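Local coordinates for protein replicative DNA helicase DnaB, 1st part (Mycobacterium tuberculosis, PDB 2R5U) that probably unwinds duplex DNA ahead of the replisome as an ATP-driven 5'-3' hexameric helicase, of which this is the ring-forming N-terminal domain, at residues I72-G77 and A88-R93; G58-P63 and N67-I72; G39-L42 and A47-D50; V143-A148 and D160-E165; A49-R54 and Y121-V126. All coordinates share one frame; numbering follows the deposited sequence.

Contact 1: I72-G77 and A88-R93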
# COMPACT_ATOMS: atom_id res chain seq x y z
N ILE B 72 19.50 -11.06 25.26
CA ILE B 72 19.97 -11.08 26.66
C ILE B 72 19.07 -10.20 27.56
O ILE B 72 18.63 -10.62 28.64
CB ILE B 72 21.44 -10.65 26.78
CG1 ILE B 72 22.37 -11.56 25.94
CG2 ILE B 72 21.88 -10.65 28.24
CD1 ILE B 72 23.83 -11.00 25.83
N LEU B 73 18.80 -8.98 27.12
CA LEU B 73 17.95 -8.08 27.89
C LEU B 73 16.54 -8.65 28.06
O LEU B 73 15.94 -8.49 29.11
CB LEU B 73 17.88 -6.69 27.25
CG LEU B 73 19.10 -5.78 27.30
CD1 LEU B 73 18.56 -4.36 27.37
CD2 LEU B 73 20.08 -6.04 28.45
N ASP B 74 16.02 -9.30 27.01
CA ASP B 74 14.71 -9.98 27.09
C ASP B 74 14.65 -10.98 28.24
O ASP B 74 13.70 -10.98 29.03
CB ASP B 74 14.37 -10.71 25.80
CG ASP B 74 13.18 -10.12 25.09
OD1 ASP B 74 13.36 -9.12 24.36
OD2 ASP B 74 12.06 -10.67 25.28
N LEU B 75 15.67 -11.83 28.30
CA LEU B 75 15.80 -12.85 29.34
C LEU B 75 15.98 -12.24 30.73
O LEU B 75 15.29 -12.62 31.67
CB LEU B 75 16.97 -13.78 29.00
CG LEU B 75 16.70 -14.76 27.84
CD1 LEU B 75 17.98 -15.43 27.39
CD2 LEU B 75 15.67 -15.79 28.25
N TYR B 76 16.90 -11.28 30.83
CA TYR B 76 17.20 -10.61 32.08
C TYR B 76 15.97 -9.87 32.67
O TYR B 76 15.74 -9.91 33.88
CB TYR B 76 18.39 -9.68 31.85
CG TYR B 76 18.81 -8.80 33.00
CD1 TYR B 76 19.70 -9.26 33.98
CD2 TYR B 76 18.41 -7.46 33.06
CE1 TYR B 76 20.12 -8.42 35.02
CE2 TYR B 76 18.82 -6.62 34.08
CZ TYR B 76 19.67 -7.11 35.06
OH TYR B 76 20.07 -6.25 36.05
N GLY B 77 15.20 -9.19 31.81
CA GLY B 77 13.98 -8.50 32.22
C GLY B 77 12.90 -9.46 32.73
O GLY B 77 11.98 -9.05 33.43
N ALA B 88 20.65 -18.53 22.77
CA ALA B 88 20.45 -19.16 21.46
C ALA B 88 18.98 -19.52 21.22
O ALA B 88 18.48 -19.42 20.08
CB ALA B 88 21.35 -20.41 21.29
N ALA B 89 18.30 -19.95 22.28
CA ALA B 89 16.88 -20.29 22.19
C ALA B 89 16.00 -19.05 22.07
O ALA B 89 15.01 -19.07 21.34
CB ALA B 89 16.46 -21.15 23.39
N GLU B 90 16.33 -17.98 22.80
CA GLU B 90 15.63 -16.71 22.66
C GLU B 90 15.81 -16.14 21.24
O GLU B 90 14.84 -15.72 20.62
CB GLU B 90 16.06 -15.70 23.75
CG GLU B 90 15.52 -14.28 23.56
CD GLU B 90 14.01 -14.17 23.72
OE1 GLU B 90 13.46 -14.86 24.60
OE2 GLU B 90 13.37 -13.38 22.97
N LEU B 91 17.04 -16.18 20.72
CA LEU B 91 17.30 -15.81 19.31
C LEU B 91 16.55 -16.67 18.29
O LEU B 91 15.98 -16.15 17.33
CB LEU B 91 18.81 -15.80 19.01
CG LEU B 91 19.65 -14.70 19.68
CD1 LEU B 91 21.11 -15.09 19.63
CD2 LEU B 91 19.43 -13.33 19.07
N ASP B 92 16.56 -17.99 18.49
CA ASP B 92 15.81 -18.93 17.66
C ASP B 92 14.29 -18.65 17.66
O ASP B 92 13.65 -18.71 16.62
CB ASP B 92 16.10 -20.37 18.08
CG ASP B 92 15.52 -21.40 17.13
OD1 ASP B 92 15.93 -21.45 15.95
OD2 ASP B 92 14.64 -22.17 17.59
N ARG B 93 13.72 -18.33 18.83
CA ARG B 93 12.31 -17.92 18.89
C ARG B 93 12.04 -16.69 18.02
O ARG B 93 10.97 -16.55 17.44
CB ARG B 93 11.86 -17.64 20.33
CG ARG B 93 11.49 -18.90 21.10
CD ARG B 93 10.87 -18.58 22.45
NE ARG B 93 11.83 -18.00 23.38
CZ ARG B 93 12.45 -18.66 24.36
NH1 ARG B 93 12.20 -19.95 24.57
NH2 ARG B 93 13.31 -18.02 25.13
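D74 and E90 bring the charged part of this contact together, while L75 supplies the apolar part, where the consecutive helices 63-77 and 84-93 of the DnaB N-terminal domain cross, their short segments at 110°. The carboxylates lie stacked, their planes only 20° apart, with D74 OD2 and E90 OE2 separated by 3.8 Å. No hydrogen bond joins the two segments; the like charges are instead met by arginines. Within helix 84-93, R93 NH2 donates to E90 OE1 (3.2 Å, N-H...O 168°), approaching from above the carboxylate plane, and R78 makes a second salt bridge to the same oxygen. R94 pairs with E90 OE2 through NE and with D74 OD1 through NH2, linking both acids.

The apolar evidence is thinner. L75 CD1 rests 4.1 Å from E90 CB, the two side chains running alongside in opposite senses, and L75 CD2 reaches the edge of the R93 guanidinium, 4.5 Å from NH2. E90 bends at chi2, which turns its carboxylate toward D74. The segment axes come no nearer than 9.9 Å, so side chains carry the contact. R78, R93 and R94 would offset the repulsion between the acids and probably let both stay ionised, a charge network adjoining the apolar L75-E90 contact.

Contact 2: G58-P63 and N67-I72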
# COMPACT_ATOMS: atom_id res chain seq x y z
N GLY B 58 19.85 0.22 20.37
CA GLY B 58 20.38 0.85 19.16
C GLY B 58 21.86 1.20 19.21
O GLY B 58 22.42 1.59 18.19
N ASP B 59 22.49 1.03 20.37
CA ASP B 59 23.90 1.41 20.56
C ASP B 59 24.94 0.55 19.80
O ASP B 59 26.08 0.98 19.55
CB ASP B 59 24.25 1.50 22.05
CG ASP B 59 23.79 2.83 22.70
OD1 ASP B 59 23.36 3.76 21.98
OD2 ASP B 59 23.88 2.93 23.93
N PHE B 60 24.54 -0.65 19.42
CA PHE B 60 25.46 -1.53 18.70
C PHE B 60 25.44 -1.17 17.22
O PHE B 60 24.37 -1.04 16.64
CB PHE B 60 25.07 -2.99 18.91
CG PHE B 60 25.41 -3.50 20.28
CD1 PHE B 60 24.55 -3.28 21.35
CD2 PHE B 60 26.64 -4.12 20.51
CE1 PHE B 60 24.89 -3.72 22.64
CE2 PHE B 60 26.98 -4.56 21.80
CZ PHE B 60 26.09 -4.37 22.85
N TYR B 61 26.62 -0.99 16.63
CA TYR B 61 26.71 -0.74 15.19
C TYR B 61 26.29 -1.96 14.38
O TYR B 61 25.51 -1.86 13.43
CB TYR B 61 28.12 -0.30 14.77
CG TYR B 61 28.21 -0.05 13.27
CD1 TYR B 61 28.98 -0.87 12.45
CD2 TYR B 61 27.46 0.97 12.66
CE1 TYR B 61 29.04 -0.65 11.06
CE2 TYR B 61 27.50 1.19 11.28
CZ TYR B 61 28.29 0.38 10.49
OH TYR B 61 28.34 0.60 9.13
N ARG B 62 26.83 -3.12 14.74
CA ARG B 62 26.53 -4.35 13.99
C ARG B 62 25.16 -4.91 14.37
O ARG B 62 24.91 -5.17 15.55
CB ARG B 62 27.62 -5.39 14.25
CG ARG B 62 27.85 -6.31 13.07
CD ARG B 62 28.70 -7.47 13.47
NE ARG B 62 28.05 -8.77 13.28
CZ ARG B 62 28.16 -9.51 12.18
NH1 ARG B 62 27.55 -10.69 12.11
NH2 ARG B 62 28.90 -9.09 11.15
N PRO B 63 24.26 -5.09 13.38
CA PRO B 63 22.92 -5.67 13.61
C PRO B 63 22.91 -7.02 14.37
O PRO B 63 22.09 -7.20 15.27
CB PRO B 63 22.36 -5.84 12.19
CG PRO B 63 23.06 -4.80 11.39
CD PRO B 63 24.44 -4.72 11.96
N ASN B 67 20.99 -7.74 18.03
CA ASN B 67 20.08 -8.88 18.18
C ASN B 67 20.46 -9.68 19.43
O ASN B 67 19.59 -10.06 20.23
CB ASN B 67 20.15 -9.83 16.97
CG ASN B 67 19.51 -9.24 15.68
OD1 ASN B 67 18.67 -8.34 15.72
ND2 ASN B 67 19.90 -9.81 14.55
N VAL B 68 21.76 -9.95 19.58
CA VAL B 68 22.24 -10.72 20.73
C VAL B 68 21.93 -9.96 22.02
O VAL B 68 21.35 -10.53 22.95
CB VAL B 68 23.73 -11.05 20.64
CG1 VAL B 68 24.22 -11.76 21.94
CG2 VAL B 68 23.98 -11.92 19.42
N TYR B 69 22.29 -8.68 22.04
CA TYR B 69 22.04 -7.82 23.19
C TYR B 69 20.57 -7.79 23.59
O TYR B 69 20.24 -7.92 24.78
CB TYR B 69 22.55 -6.41 22.90
CG TYR B 69 22.39 -5.43 24.05
CD1 TYR B 69 23.34 -5.36 25.06
CD2 TYR B 69 21.28 -4.58 24.12
CE1 TYR B 69 23.20 -4.48 26.11
CE2 TYR B 69 21.12 -3.68 25.17
CZ TYR B 69 22.09 -3.64 26.16
OH TYR B 69 21.99 -2.77 27.20
N ASP B 70 19.69 -7.61 22.60
CA ASP B 70 18.23 -7.55 22.83
C ASP B 70 17.70 -8.86 23.42
O ASP B 70 16.85 -8.85 24.31
CB ASP B 70 17.46 -7.21 21.54
CG ASP B 70 17.80 -5.83 20.97
OD1 ASP B 70 18.50 -5.01 21.63
OD2 ASP B 70 17.38 -5.56 19.81
N ALA B 71 18.22 -9.99 22.92
CA ALA B 71 17.85 -11.31 23.45
C ALA B 71 18.28 -11.47 24.93
O ALA B 71 17.49 -11.95 25.76
CB ALA B 71 18.43 -12.42 22.58
N ILE B 72 19.50 -11.06 25.26
CA ILE B 72 19.97 -11.08 26.66
C ILE B 72 19.07 -10.20 27.56
O ILE B 72 18.63 -10.62 28.64
CB ILE B 72 21.44 -10.65 26.78
CG1 ILE B 72 22.37 -11.56 25.94
CG2 ILE B 72 21.88 -10.65 28.24
CD1 ILE B 72 23.83 -11.00 25.83
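P63 O accepts a hydrogen bond from N67 N (3.0 Å, N-H...O 159°), the i to i+4 backbone bond that opens helix 63-77, and the loop before it runs at a wider spacing, with F60 CA 8.5 Å from Y69 CA. The motif is a helix start, R62 standing at the N-cap position, with the preceding loop turned back along its own helix in the all-helical N-terminal domain of DnaB. F60 and Y69 form the side-chain part. Their rings make an oblique aromatic pair, centroids 5.0 Å apart and planes at 43°. Y69 sends its CG anti to the backbone N (chi1 -178°), carrying the ring off the helix so that one face is presented to the loop. The F60 side chain runs at about a right angle to that of Y69 and brings CE1 over that face. Both residues are buried and both also pack on L55; M41, V51 and L52 touch Y69 as well. The loop has a polar anchor besides, since E34 of helix 31-43 accepts a hydrogen bond from Y61 N. The aromatic fit is tight and local: F60 CE1 lies 3.3 Å from Y69 CD1, equally 3.3 Å from Y69 CG, and 3.6 Å from Y69 CB.

Contact 3: G39-L42 and A47-D50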
# COMPACT_ATOMS: atom_id res chain seq x y z
N GLY B 39 30.26 -10.93 25.20
CA GLY B 39 30.93 -12.07 25.84
C GLY B 39 30.79 -12.00 27.34
O GLY B 39 30.45 -12.99 27.97
N GLY B 40 31.03 -10.81 27.91
CA GLY B 40 30.91 -10.57 29.35
C GLY B 40 29.52 -10.82 29.91
O GLY B 40 29.37 -11.48 30.93
N MET B 41 28.51 -10.26 29.24
CA MET B 41 27.10 -10.47 29.55
C MET B 41 26.69 -11.93 29.57
O MET B 41 25.90 -12.31 30.42
CB MET B 41 26.22 -9.69 28.56
CG MET B 41 26.39 -8.14 28.63
SD MET B 41 25.36 -7.28 27.38
CE MET B 41 23.73 -7.39 28.14
N LEU B 42 27.21 -12.72 28.63
CA LEU B 42 26.90 -14.15 28.53
C LEU B 42 27.53 -14.99 29.68
O LEU B 42 27.12 -16.11 29.93
CB LEU B 42 27.33 -14.71 27.16
CG LEU B 42 26.47 -14.32 25.94
CD1 LEU B 42 27.08 -14.75 24.60
CD2 LEU B 42 25.05 -14.84 26.05
N ALA B 47 27.53 -8.60 35.12
CA ALA B 47 28.01 -7.88 33.93
C ALA B 47 26.84 -7.26 33.15
O ALA B 47 26.94 -6.14 32.67
CB ALA B 47 28.83 -8.77 33.04
N ILE B 48 25.73 -7.99 33.01
CA ILE B 48 24.54 -7.43 32.35
C ILE B 48 24.14 -6.12 33.06
O ILE B 48 23.93 -5.10 32.41
CB ILE B 48 23.34 -8.40 32.33
CG1 ILE B 48 23.70 -9.72 31.62
CG2 ILE B 48 22.13 -7.73 31.66
CD1 ILE B 48 22.63 -10.79 31.76
N ALA B 49 24.04 -6.16 34.39
CA ALA B 49 23.63 -4.97 35.18
C ALA B 49 24.55 -3.80 34.94
O ALA B 49 24.10 -2.68 34.74
CB ALA B 49 23.56 -5.31 36.68
N ASP B 50 25.85 -4.07 34.94
CA ASP B 50 26.85 -3.03 34.64
C ASP B 50 26.69 -2.39 33.26
O ASP B 50 26.77 -1.16 33.11
CB ASP B 50 28.24 -3.65 34.71
CG ASP B 50 28.98 -3.21 35.91
OD1 ASP B 50 29.87 -2.34 35.73
OD2 ASP B 50 28.66 -3.70 37.03
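M41 and I48 come together where two consecutive helices of the DnaB N-terminal domain, 31-43 and 45-52, pack against each other across their short connection; their CA atoms are 4.9 Å apart, close enough for side chains to touch backbone. M41 is extended through chi2 (178°) and then bent at chi3 (77°), and this last bend brings its methyl CE to I48 CG2 at 3.9 Å, the two side chains crossing at about a right angle. The branches of I48 divide the work. With chi1 at -58°, CG1 stands anti to the carbonyl carbon and leans on the carbonyl of M41, CG1 to M41 O being 3.6 Å, while CD1 stays near the same oxygen at 3.8 Å. CG2, on the other branch, is left to meet the thioether end.

A47 has no torsion to adjust. Its CB points at the other helix and sits 3.5 Å from G40 O and 4.1 Å from M41 N. All four touching residues are buried, yet no hydrogen bond crosses between the segments, so the evidence is for close van der Waals packing. The contact is roofed by helix 63-77: M41 packs on Y69 and I72 of that helix, and I48 on I72 and Y76, while A116 and A82 from loops lie against A47 and I48, respectively.

Contact 4: V143-A148 and D160-E165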
# COMPACT_ATOMS: atom_id res chain seq x y z
N VAL B 143 21.38 18.62 7.71
CA VAL B 143 21.77 19.01 6.36
C VAL B 143 20.64 18.71 5.37
O VAL B 143 20.21 19.60 4.63
CB VAL B 143 23.08 18.31 5.91
CG1 VAL B 143 23.44 18.67 4.48
CG2 VAL B 143 24.21 18.70 6.82
N GLN B 144 20.15 17.47 5.38
CA GLN B 144 19.03 17.09 4.53
C GLN B 144 17.83 18.03 4.65
O GLN B 144 17.26 18.42 3.63
CB GLN B 144 18.60 15.64 4.77
CG GLN B 144 19.51 14.61 4.11
CD GLN B 144 19.19 13.18 4.54
OE1 GLN B 144 19.79 12.23 4.02
NE2 GLN B 144 18.26 13.02 5.48
N TYR B 145 17.46 18.37 5.88
CA TYR B 145 16.35 19.30 6.14
C TYR B 145 16.60 20.71 5.60
O TYR B 145 15.67 21.36 5.12
CB TYR B 145 16.04 19.41 7.64
CG TYR B 145 15.49 18.16 8.30
CD1 TYR B 145 15.41 18.07 9.69
CD2 TYR B 145 15.07 17.06 7.54
CE1 TYR B 145 14.91 16.93 10.31
CE2 TYR B 145 14.57 15.91 8.15
CZ TYR B 145 14.50 15.85 9.53
OH TYR B 145 14.01 14.71 10.13
N GLY B 146 17.85 21.16 5.70
CA GLY B 146 18.27 22.45 5.15
C GLY B 146 18.08 22.52 3.64
O GLY B 146 17.53 23.49 3.14
N TYR B 147 18.54 21.49 2.93
CA TYR B 147 18.39 21.39 1.47
C TYR B 147 16.94 21.17 1.04
O TYR B 147 16.48 21.81 0.10
CB TYR B 147 19.27 20.28 0.90
CG TYR B 147 20.75 20.59 0.84
CD1 TYR B 147 21.67 19.74 1.43
CD2 TYR B 147 21.24 21.72 0.19
CE1 TYR B 147 23.04 20.00 1.38
CE2 TYR B 147 22.61 21.99 0.13
CZ TYR B 147 23.50 21.12 0.73
OH TYR B 147 24.86 21.37 0.70
N ALA B 148 16.24 20.28 1.73
CA ALA B 148 14.82 20.05 1.46
C ALA B 148 13.97 20.89 2.41
O ALA B 148 13.16 20.37 3.19
CB ALA B 148 14.50 18.56 1.59
N ASP B 160 12.72 23.44 13.83
CA ASP B 160 12.27 22.60 14.93
C ASP B 160 12.54 21.10 14.71
O ASP B 160 12.89 20.40 15.65
CB ASP B 160 10.79 22.86 15.25
CG ASP B 160 10.36 22.17 16.51
OD1 ASP B 160 10.59 22.71 17.63
OD2 ASP B 160 9.78 21.07 16.38
N ARG B 161 12.37 20.61 13.48
CA ARG B 161 12.66 19.20 13.18
C ARG B 161 14.15 18.94 13.39
O ARG B 161 14.53 17.95 14.02
CB ARG B 161 12.25 18.78 11.76
CG ARG B 161 10.78 19.02 11.38
CD ARG B 161 9.85 18.76 12.55
NE ARG B 161 8.86 19.83 12.71
CZ ARG B 161 7.54 19.65 12.60
NH1 ARG B 161 7.05 18.44 12.34
NH2 ARG B 161 6.71 20.67 12.76
N ALA B 162 14.97 19.85 12.87
CA ALA B 162 16.42 19.83 13.06
C ALA B 162 16.81 19.76 14.54
O ALA B 162 17.61 18.92 14.92
CB ALA B 162 17.07 21.03 12.39
N GLN B 163 16.23 20.63 15.35
CA GLN B 163 16.53 20.66 16.80
C GLN B 163 16.07 19.40 17.55
O GLN B 163 16.78 18.91 18.43
CB GLN B 163 15.96 21.93 17.43
CG GLN B 163 16.56 23.21 16.84
CD GLN B 163 15.89 24.46 17.35
OE1 GLN B 163 14.80 24.40 17.92
NE2 GLN B 163 16.55 25.61 17.15
N ALA B 164 14.89 18.90 17.20
CA ALA B 164 14.39 17.61 17.70
C ALA B 164 15.39 16.46 17.49
O ALA B 164 15.48 15.57 18.33
CB ALA B 164 13.02 17.28 17.08
N GLU B 165 16.13 16.50 16.38
CA GLU B 165 17.14 15.48 16.07
C GLU B 165 18.29 15.47 17.09
O GLU B 165 18.70 14.40 17.56
CB GLU B 165 17.71 15.64 14.65
CG GLU B 165 16.68 15.49 13.55
CD GLU B 165 16.04 14.12 13.51
OE1 GLU B 165 16.69 13.13 13.92
OE2 GLU B 165 14.89 14.01 13.03
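Y145 joins the two arms of a helical hairpin, helix 119-147 running antiparallel to helix 155-169, with the axes of the short segments at 177°, 9.8 Å apart at their closest. It loses far more surface to the contact than any other residue here, and its chi1 of -67°, with CG beside the backbone N, lays the ring across to the second arm. That ring meets R161 and A162 along its CD1-CE1 side: CE1 is 3.5 Å from R161 CB, and A162 N lies near the ring plane at the edge, 3.7 Å from CD1. R161 contributes only the root of its side chain, because bends at chi2 and chi3 lead the guanidinium away from Y145.

E165 takes the far end of the tyrosine. One of its carboxylate oxygens, OE1, forms a salt bridge with R141 of the first arm, which probably helps to fix the acid in place. In the hexamer, a neighbouring subunit packs on the hairpin, G139 of that chain against V143 and I166 of that chain against A162, consistent with the pairing of such hairpins in DnaB rings. The hydroxyl of Y145 donates to E165 OE2 at 3.1 Å, arriving from above the carboxylate plane, 45° out of it.

Contact 5: A49-R54 and Y121-V126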
# COMPACT_ATOMS: atom_id res chain seq x y z
N ALA B 49 24.04 -6.16 34.39
CA ALA B 49 23.63 -4.97 35.18
C ALA B 49 24.55 -3.80 34.94
O ALA B 49 24.10 -2.68 34.74
CB ALA B 49 23.56 -5.31 36.68
N ASP B 50 25.85 -4.07 34.94
CA ASP B 50 26.85 -3.03 34.64
C ASP B 50 26.69 -2.39 33.26
O ASP B 50 26.77 -1.16 33.11
CB ASP B 50 28.24 -3.65 34.71
CG ASP B 50 28.98 -3.21 35.91
OD1 ASP B 50 29.87 -2.34 35.73
OD2 ASP B 50 28.66 -3.70 37.03
N VAL B 51 26.47 -3.24 32.26
CA VAL B 51 26.32 -2.84 30.87
C VAL B 51 25.07 -1.97 30.67
O VAL B 51 25.10 -0.94 29.96
CB VAL B 51 26.33 -4.11 29.96
CG1 VAL B 51 25.86 -3.80 28.56
CG2 VAL B 51 27.74 -4.72 29.94
N LEU B 52 23.98 -2.38 31.31
CA LEU B 52 22.71 -1.67 31.26
C LEU B 52 22.77 -0.23 31.78
O LEU B 52 22.03 0.62 31.30
CB LEU B 52 21.62 -2.44 32.00
CG LEU B 52 20.83 -3.40 31.12
CD1 LEU B 52 19.79 -4.11 31.96
CD2 LEU B 52 20.14 -2.57 30.06
N GLU B 53 23.65 0.03 32.75
CA GLU B 53 23.92 1.39 33.22
C GLU B 53 24.36 2.33 32.10
O GLU B 53 24.13 3.54 32.16
CB GLU B 53 25.05 1.38 34.24
CG GLU B 53 24.93 0.29 35.26
CD GLU B 53 24.41 0.78 36.56
OE1 GLU B 53 25.15 0.65 37.56
OE2 GLU B 53 23.27 1.31 36.57
N ARG B 54 25.00 1.76 31.09
CA ARG B 54 25.68 2.58 30.09
C ARG B 54 25.02 2.57 28.71
O ARG B 54 25.07 3.57 28.00
CB ARG B 54 27.13 2.14 29.96
CG ARG B 54 28.01 2.53 31.11
CD ARG B 54 29.05 1.47 31.27
NE ARG B 54 30.00 1.70 32.36
CZ ARG B 54 29.92 1.12 33.56
NH1 ARG B 54 28.92 0.31 33.86
NH2 ARG B 54 30.85 1.37 34.47
N TYR B 121 33.63 -1.36 31.37
CA TYR B 121 34.65 -0.63 30.65
C TYR B 121 34.39 -0.70 29.12
O TYR B 121 34.39 0.33 28.45
CB TYR B 121 36.05 -1.13 31.00
CG TYR B 121 37.10 -0.69 30.01
CD1 TYR B 121 37.53 -1.55 29.00
CD2 TYR B 121 37.64 0.59 30.06
CE1 TYR B 121 38.48 -1.15 28.08
CE2 TYR B 121 38.60 1.00 29.14
CZ TYR B 121 39.01 0.13 28.16
OH TYR B 121 39.96 0.53 27.25
N TYR B 122 34.16 -1.90 28.59
CA TYR B 122 33.89 -2.03 27.17
C TYR B 122 32.57 -1.40 26.76
O TYR B 122 32.47 -0.85 25.66
CB TYR B 122 34.02 -3.48 26.70
CG TYR B 122 35.44 -4.00 26.75
CD1 TYR B 122 35.84 -4.91 27.72
CD2 TYR B 122 36.41 -3.55 25.84
CE1 TYR B 122 37.15 -5.39 27.78
CE2 TYR B 122 37.71 -4.01 25.89
CZ TYR B 122 38.09 -4.93 26.86
OH TYR B 122 39.40 -5.39 26.91
N ALA B 123 31.56 -1.45 27.64
CA ALA B 123 30.28 -0.80 27.39
C ALA B 123 30.46 0.71 27.25
O ALA B 123 29.81 1.32 26.43
CB ALA B 123 29.29 -1.11 28.51
N SER B 124 31.34 1.29 28.07
CA SER B 124 31.60 2.73 27.99
C SER B 124 32.18 3.15 26.62
O SER B 124 31.87 4.23 26.12
CB SER B 124 32.44 3.22 29.18
OG SER B 124 33.84 3.07 28.96
N ILE B 125 32.99 2.27 26.02
CA ILE B 125 33.53 2.46 24.68
C ILE B 125 32.39 2.42 23.67
O ILE B 125 32.26 3.32 22.84
CB ILE B 125 34.59 1.38 24.29
CG1 ILE B 125 35.87 1.50 25.14
CG2 ILE B 125 34.89 1.45 22.79
CD1 ILE B 125 36.69 2.77 24.88
N VAL B 126 31.56 1.39 23.76
CA VAL B 126 30.43 1.22 22.85
C VAL B 126 29.47 2.42 22.93
O VAL B 126 28.98 2.87 21.91
CB VAL B 126 29.68 -0.13 23.07
CG1 VAL B 126 28.47 -0.24 22.17
CG2 VAL B 126 30.61 -1.34 22.80
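A123 places its methyl group between V51 and R54, where helix 45-52 and the residues just after it meet the first turns of the long helix 119-147 in the all-helical N-terminal domain of DnaB. The tight side is apolar and buried. V51 CG2 and A123 CB lie 4.2 Å apart, and M41 packs on V51 from helix 31-43. The aliphatic part of R54 closes over the same methyl, CD standing 3.8 Å from A123 CB and 3.9 Å from S124 N. Such proximity of small groups and main chain is consistent with the small A123 side chain allowing the close approach, the V51 and A123 CA atoms being 5.7 Å apart.

The looser side is polar and partly open to solvent. Here R54 passes S124 without bonding to it: the serine CB sits at the edge of the guanidinium, 4.3 Å from R54 NE, and S124 OG instead donates to Y121 O in its own helix at 2.8 Å. The arginine likewise turns back on its own segment. Bent at chi2 (148°), it curls toward D50, with a weak bond and salt bridge from NH1 to D50 OD1. The stronger link is R54 NH1 to D50 O, 2.7 Å long with an N-H...O angle of 133°, the donor lying above the carbonyl plane.

How the contacts relate
Four of the contacts belong to one compact helical body, and contact 4 stands apart from it. Along the chain contact 3 comes first and ends on the stretch where contact 5 begins; contacts 2 and 1 follow, within the 66 residues between the two segments of contact 5. Contacts 3 and 5 share helix 45-52 and have centres 9 Å apart; contacts 1 and 2 share helix 63-77 and I72, at 11 Å. I72, I48 and M41 tie contacts 1, 2 and 3 together. Contact 4 comes last, its centre 31 Å from that of contact 5, yet both use helix 119-147. That helix therefore links the globular body to the hairpin that meets another subunit of the hexamer.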